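Local coordinates for alpha-glucosidase (Pseudoalteromonas sp. K8, PDB 5HQA), which hydrolyses alpha-glucosidic bonds as a calcium-binding, chloride-activated glycoside hydrolase of family 97, at residues Asp496-Phe499 and Asn500-Ala504; Pro509-Thr512 and Leu513-Leu517; Tyr616-Gly619 and Lys620-Trp624. All coordinates share one frame; numbering follows the deposited sequence.

Contact 1 of 3, residues Asp496-Phe499 and Asn500-Ala504; sequences DLSF and NGLGA
Leu502 reaches back over the turn to Ser498. Its CB makes no close approach to residues 496-499 and serves only to carry the branch. Next along, CG lies 3.7 Å from Ser498 OG. Of the two methyls, CD2 comes nearer, 3.4 Å from Ser498 OG, and also touches the carbonyl oxygen of Leu497; CD1 stays 4.0 Å from Ser498 OG. The contact is of methyls against a hydroxyl that is hydrogen-bonded to Tyr629 OH, which also bonds to the backbone N of Leu497. With CG beside the backbone N and anti to the carbonyl carbon (chi1 -71°), the leucine branch is carried back toward Ser498.

Between these side chains the chain reverses direction. Gly501 N donates to Ser498 O at 2.9 Å, nearly straight, approaching from above the carbonyl plane. A water sits within the bend and bridges three backbone groups: it donates to Leu497 O and to Gly501 O and accepts from Asn500 N at 2.7 Å. Just ahead of the bend, Asp496 OD1 takes the N-H of Ser498 from above its carboxylate plane, the N lying 2.9 Å from OD1.

At the two central residues of the turn the Asn500 amide lies obliquely against the Phe499 ring, the two planes 57° apart, with Asn500 ND2 3.3 Å from Phe499 CE2. That amide nitrogen donates to Asn507 O, which helps to hold its orientation. Gly501 has a positive phi (93°), where a side chain would run into the preceding carbonyl oxygen. An Asx turn at Asp496 thus leads into a type I beta turn from Ser498 to Gly501, a compact surface loop whose Asn500 side chain lies about 10 Å from a bound glucose unit in this acarbose complex.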
# COMPACT_ATOMS: atom_id res chain seq x y z
N ASP A 496 -21.31 -10.20 -8.89
CA ASP A 496 -21.70 -10.45 -10.27
C ASP A 496 -20.44 -10.36 -11.12
O ASP A 496 -19.95 -9.26 -11.43
CB ASP A 496 -22.78 -9.48 -10.74
CG ASP A 496 -23.11 -9.65 -12.23
OD1 ASP A 496 -22.75 -10.71 -12.80
OD2 ASP A 496 -23.72 -8.74 -12.83
N LEU A 497 -19.90 -11.52 -11.49
CA LEU A 497 -18.72 -11.61 -12.32
C LEU A 497 -19.05 -11.73 -13.80
O LEU A 497 -18.14 -11.93 -14.61
CB LEU A 497 -17.88 -12.82 -11.90
CG LEU A 497 -17.50 -12.88 -10.42
CD1 LEU A 497 -17.05 -14.28 -10.07
CD2 LEU A 497 -16.38 -11.89 -10.15
N SER A 498 -20.33 -11.61 -14.16
CA SER A 498 -20.82 -11.97 -15.49
C SER A 498 -21.27 -10.79 -16.33
O SER A 498 -21.83 -11.00 -17.41
CB SER A 498 -22.00 -12.95 -15.36
OG SER A 498 -21.64 -14.12 -14.63
N PHE A 499 -21.04 -9.55 -15.88
CA PHE A 499 -21.62 -8.38 -16.55
C PHE A 499 -21.09 -8.20 -17.97
O PHE A 499 -21.75 -7.53 -18.78
CB PHE A 499 -21.36 -7.11 -15.72
CG PHE A 499 -19.92 -6.94 -15.31
CD1 PHE A 499 -19.45 -7.51 -14.13
CD2 PHE A 499 -19.03 -6.22 -16.09
CE1 PHE A 499 -18.12 -7.37 -13.74
CE2 PHE A 499 -17.70 -6.08 -15.71
CZ PHE A 499 -17.24 -6.65 -14.53
N ASN A 500 -19.93 -8.76 -18.29
CA ASN A 500 -19.39 -8.74 -19.64
C ASN A 500 -19.35 -10.13 -20.26
O ASN A 500 -18.71 -10.32 -21.31
CB ASN A 500 -17.98 -8.13 -19.64
CG ASN A 500 -17.99 -6.61 -19.62
OD1 ASN A 500 -18.88 -5.98 -20.20
ND2 ASN A 500 -16.99 -6.02 -18.98
N GLY A 501 -20.01 -11.10 -19.65
CA GLY A 501 -19.87 -12.48 -20.10
C GLY A 501 -18.79 -13.22 -19.34
O GLY A 501 -17.81 -12.65 -18.86
N LEU A 502 -18.97 -14.54 -19.23
CA LEU A 502 -18.00 -15.40 -18.56
C LEU A 502 -16.90 -15.80 -19.54
O LEU A 502 -16.79 -15.26 -20.65
CB LEU A 502 -18.70 -16.61 -17.95
CG LEU A 502 -19.58 -16.29 -16.74
CD1 LEU A 502 -20.20 -17.56 -16.17
CD2 LEU A 502 -18.78 -15.55 -15.67
N GLY A 503 -16.06 -16.76 -19.15
CA GLY A 503 -14.93 -17.14 -19.96
C GLY A 503 -13.69 -16.33 -19.63
O GLY A 503 -13.68 -15.46 -18.76
N ALA A 504 -12.62 -16.62 -20.37
CA ALA A 504 -11.30 -16.08 -20.10
C ALA A 504 -10.94 -14.87 -20.95
O ALA A 504 -9.83 -14.35 -20.82
CB ALA A 504 -10.23 -17.17 -20.30
O HOH W 1 -18.20 -10.55 -17.15

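Contact 2 of 3, residues Pro509-Thr512 and Leu513-Leu517; sequences PQTT and LAKQL
Thr511 and Thr512 lead into the helix that starts at Leu513, with Thr512 as its N-cap. Of the bonds that involve the backbone, the capping one runs from Lys515 N to Thr512 OG1 at 3.3 Å. This oxygen lies between the backbone N and the carbonyl carbon (chi1 67°), which turns it toward the N-H of Lys515; its strongest partner is Asp618 OD2, at the end of strand 611-618. Thr512 O takes a weak bond from Gln516 N. The hydroxyl of Thr511 adds a second, OG1 donating to Thr512 O at 2.9 Å.

Among the side-chain bonds, Gln516 folds back at chi2 (-62°) to aim its amide at Thr511. Its OE1 accepts from Gln460 NE2 and from the backbone N of Gly493 and Ile494, so both the oxygen and the nitrogen of the amide are bonded.

The apolar contacts come from the extended Lys515 chain, which crosses Thr511 at about a right angle: Lys515 CD packs 3.7 Å from Thr511 CB, and CE meets its CG2. Beyond, NZ is held by Ser651 OG and Thr591 O. With an alanine at Thr511, Gln516 NE2 would probably lose its acceptor and Thr512 O the hydroxyl's bond, leaving the amide less firmly set. Gln516 NE2 points at Thr511 OG1 across 3.0 Å, with the oxygen only 6° out of the amide plane.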
# COMPACT_ATOMS: atom_id res chain seq x y z
N PRO A 509 -13.41 -9.78 -13.18
CA PRO A 509 -12.45 -10.41 -12.26
C PRO A 509 -12.26 -11.86 -12.68
O PRO A 509 -13.23 -12.61 -12.84
CB PRO A 509 -13.12 -10.29 -10.88
CG PRO A 509 -14.13 -9.16 -11.05
CD PRO A 509 -14.61 -9.30 -12.47
N GLN A 510 -11.01 -12.23 -12.92
CA GLN A 510 -10.70 -13.59 -13.36
C GLN A 510 -10.46 -14.47 -12.13
O GLN A 510 -9.36 -14.94 -11.86
CB GLN A 510 -9.51 -13.57 -14.31
CG GLN A 510 -9.84 -12.80 -15.58
CD GLN A 510 -8.80 -12.96 -16.66
OE1 GLN A 510 -7.60 -13.07 -16.37
NE2 GLN A 510 -9.24 -12.99 -17.91
N THR A 511 -11.53 -14.62 -11.34
CA THR A 511 -11.49 -15.31 -10.06
C THR A 511 -12.80 -16.05 -9.86
O THR A 511 -13.77 -15.85 -10.59
CB THR A 511 -11.28 -14.35 -8.87
OG1 THR A 511 -12.53 -13.77 -8.49
CG2 THR A 511 -10.27 -13.24 -9.19
N THR A 512 -12.82 -16.91 -8.84
CA THR A 512 -14.06 -17.49 -8.36
C THR A 512 -14.70 -16.56 -7.34
O THR A 512 -14.11 -15.57 -6.90
CB THR A 512 -13.83 -18.86 -7.71
OG1 THR A 512 -13.06 -18.69 -6.51
CG2 THR A 512 -13.10 -19.81 -8.66
N LEU A 513 -15.94 -16.90 -6.96
CA LEU A 513 -16.66 -16.13 -5.95
C LEU A 513 -15.97 -16.22 -4.59
O LEU A 513 -15.82 -15.21 -3.89
CB LEU A 513 -18.10 -16.63 -5.86
CG LEU A 513 -19.03 -15.98 -4.85
CD1 LEU A 513 -19.18 -14.50 -5.13
CD2 LEU A 513 -20.39 -16.68 -4.92
N ALA A 514 -15.55 -17.42 -4.19
CA ALA A 514 -14.90 -17.57 -2.90
C ALA A 514 -13.60 -16.76 -2.84
O ALA A 514 -13.24 -16.25 -1.77
CB ALA A 514 -14.64 -19.04 -2.61
N LYS A 515 -12.90 -16.61 -3.96
CA LYS A 515 -11.69 -15.79 -3.94
C LYS A 515 -12.02 -14.34 -3.63
O LYS A 515 -11.26 -13.65 -2.93
CB LYS A 515 -10.95 -15.91 -5.28
CG LYS A 515 -9.72 -15.00 -5.39
CD LYS A 515 -8.75 -15.54 -6.44
CE LYS A 515 -7.63 -14.56 -6.75
NZ LYS A 515 -6.81 -15.07 -7.88
N GLN A 516 -13.17 -13.85 -4.11
CA GLN A 516 -13.59 -12.49 -3.78
C GLN A 516 -13.80 -12.33 -2.27
O GLN A 516 -13.50 -11.27 -1.71
CB GLN A 516 -14.86 -12.12 -4.53
CG GLN A 516 -14.67 -11.94 -6.03
CD GLN A 516 -13.70 -10.82 -6.35
OE1 GLN A 516 -13.85 -9.69 -5.86
NE2 GLN A 516 -12.68 -11.12 -7.15
N LEU A 517 -14.32 -13.37 -1.61
CA LEU A 517 -14.48 -13.31 -0.16
C LEU A 517 -13.13 -13.34 0.55
O LEU A 517 -12.91 -12.60 1.53
CB LEU A 517 -15.35 -14.46 0.32
CG LEU A 517 -16.76 -14.52 -0.25
CD1 LEU A 517 -17.48 -15.75 0.26
CD2 LEU A 517 -17.52 -13.26 0.11

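Contact 3 of 3, residues Tyr616-Gly619 and Lys620-Trp624; sequences YKDG and KNAEW
The chain leaves strand 611-618 and bends at once through a type I beta turn from Gly619 to Ala622, closed by Ala622 N donating to Gly619 O at 3.0 Å (N-H...O angle 164°). The donor stands well above the carbonyl plane, 64° out of it. Across the mouth of the bend, the methyl of Ala622 faces back toward the strand end: its CB is 3.8 Å from Asp618 CB and 3.4 Å from Gly619 O, a small apolar contact beside the closing bond. In the six-stranded antiparallel sheet of the C-terminal region, this turn begins the connection between the neighbouring strands 611-618 and 631-638. Asp618 touches Ala622 through its CB; with CG beside the backbone N (chi1 -67°), the carboxylate goes to other partners. OD1 accepts from the backbone N of Ala649 and of Gly653, while OD2 bonds to Thr512 OG1, so both oxygens of this buried carboxylate are bonded. Lys620, the first residue after Gly619, is exposed, and its side chain sets out away from residues 616-619.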
# COMPACT_ATOMS: atom_id res chain seq x y z
N TYR A 616 -16.12 -20.71 3.86
CA TYR A 616 -16.63 -20.34 2.54
C TYR A 616 -15.57 -20.74 1.53
O TYR A 616 -14.49 -20.13 1.50
CB TYR A 616 -16.93 -18.84 2.46
CG TYR A 616 -17.92 -18.30 3.47
CD1 TYR A 616 -17.56 -18.12 4.81
CD2 TYR A 616 -19.21 -17.94 3.08
CE1 TYR A 616 -18.47 -17.61 5.73
CE2 TYR A 616 -20.13 -17.44 4.00
CZ TYR A 616 -19.75 -17.28 5.32
OH TYR A 616 -20.66 -16.77 6.22
N LYS A 617 -15.85 -21.75 0.72
CA LYS A 617 -14.82 -22.30 -0.15
C LYS A 617 -15.39 -22.60 -1.53
O LYS A 617 -16.61 -22.65 -1.73
CB LYS A 617 -14.21 -23.57 0.44
CG LYS A 617 -15.24 -24.65 0.76
CD LYS A 617 -14.57 -25.93 1.22
CE LYS A 617 -15.50 -26.77 2.06
NZ LYS A 617 -14.96 -28.13 2.29
N ASP A 618 -14.47 -22.81 -2.47
CA ASP A 618 -14.85 -23.20 -3.82
C ASP A 618 -15.63 -24.50 -3.80
O ASP A 618 -15.25 -25.45 -3.11
CB ASP A 618 -13.61 -23.36 -4.70
CG ASP A 618 -12.89 -22.04 -4.93
OD1 ASP A 618 -11.67 -21.97 -4.69
OD2 ASP A 618 -13.56 -21.08 -5.36
N GLY A 619 -16.73 -24.54 -4.55
CA GLY A 619 -17.43 -25.79 -4.74
C GLY A 619 -16.58 -26.82 -5.45
O GLY A 619 -15.56 -26.52 -6.07
N LYS A 620 -17.04 -28.07 -5.34
CA LYS A 620 -16.36 -29.22 -5.93
C LYS A 620 -15.92 -28.97 -7.38
O LYS A 620 -14.79 -29.29 -7.75
CB LYS A 620 -17.30 -30.42 -5.85
CG LYS A 620 -16.79 -31.70 -6.44
CD LYS A 620 -17.70 -32.85 -6.00
CE LYS A 620 -18.28 -33.60 -7.18
NZ LYS A 620 -19.37 -34.52 -6.74
N ASN A 621 -16.80 -28.41 -8.20
CA ASN A 621 -16.54 -28.24 -9.63
C ASN A 621 -16.21 -26.81 -10.02
O ASN A 621 -16.18 -26.49 -11.21
CB ASN A 621 -17.74 -28.73 -10.43
CG ASN A 621 -18.07 -30.17 -10.13
OD1 ASN A 621 -17.18 -31.01 -10.06
ND2 ASN A 621 -19.35 -30.46 -9.91
N ALA A 622 -15.94 -25.94 -9.04
CA ALA A 622 -15.62 -24.55 -9.35
C ALA A 622 -14.37 -24.44 -10.20
O ALA A 622 -13.40 -25.18 -10.01
CB ALA A 622 -15.43 -23.76 -8.06
N GLU A 623 -14.40 -23.52 -11.16
CA GLU A 623 -13.21 -23.10 -11.89
C GLU A 623 -13.53 -21.73 -12.48
O GLU A 623 -14.65 -21.49 -12.92
CB GLU A 623 -12.81 -24.11 -12.97
CG GLU A 623 -13.82 -24.31 -14.08
CD GLU A 623 -13.66 -23.30 -15.23
OE1 GLU A 623 -14.61 -23.17 -16.04
OE2 GLU A 623 -12.59 -22.65 -15.33
N TRP A 624 -12.54 -20.82 -12.47
CA TRP A 624 -12.88 -19.40 -12.61
C TRP A 624 -13.46 -19.05 -13.98
O TRP A 624 -14.23 -18.10 -14.08
CB TRP A 624 -11.67 -18.52 -12.31
CG TRP A 624 -10.56 -18.53 -13.34
CD1 TRP A 624 -9.44 -19.31 -13.34
CD2 TRP A 624 -10.46 -17.68 -14.50
NE1 TRP A 624 -8.65 -19.01 -14.43
CE2 TRP A 624 -9.25 -18.01 -15.15
CE3 TRP A 624 -11.27 -16.67 -15.05
CZ2 TRP A 624 -8.84 -17.37 -16.33
CZ3 TRP A 624 -10.86 -16.05 -16.22
CH2 TRP A 624 -9.65 -16.40 -16.84

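In the fold
Following the chain, contact 1 turns a loop between helix 482-485 and helix 513-522, contact 2 ends that loop at the start of the second helix, and contact 3 opens the loop after strand 611-618. They come in series, neither nesting nor crossing. Leu497 CD2 of contact 1 packs on Pro509 CG of contact 2 at 3.6 Å. Trp624, at the end of contact 3, joins all three: its ring touches Ala504 and Gln510. A probable hydrogen bond of 2.7 Å from Thr512 OG1 to Asp618 OD2 ties the helix start, in the part of the chain related to TIM-barrel glycoside hydrolases, to the C-terminal antiparallel strands.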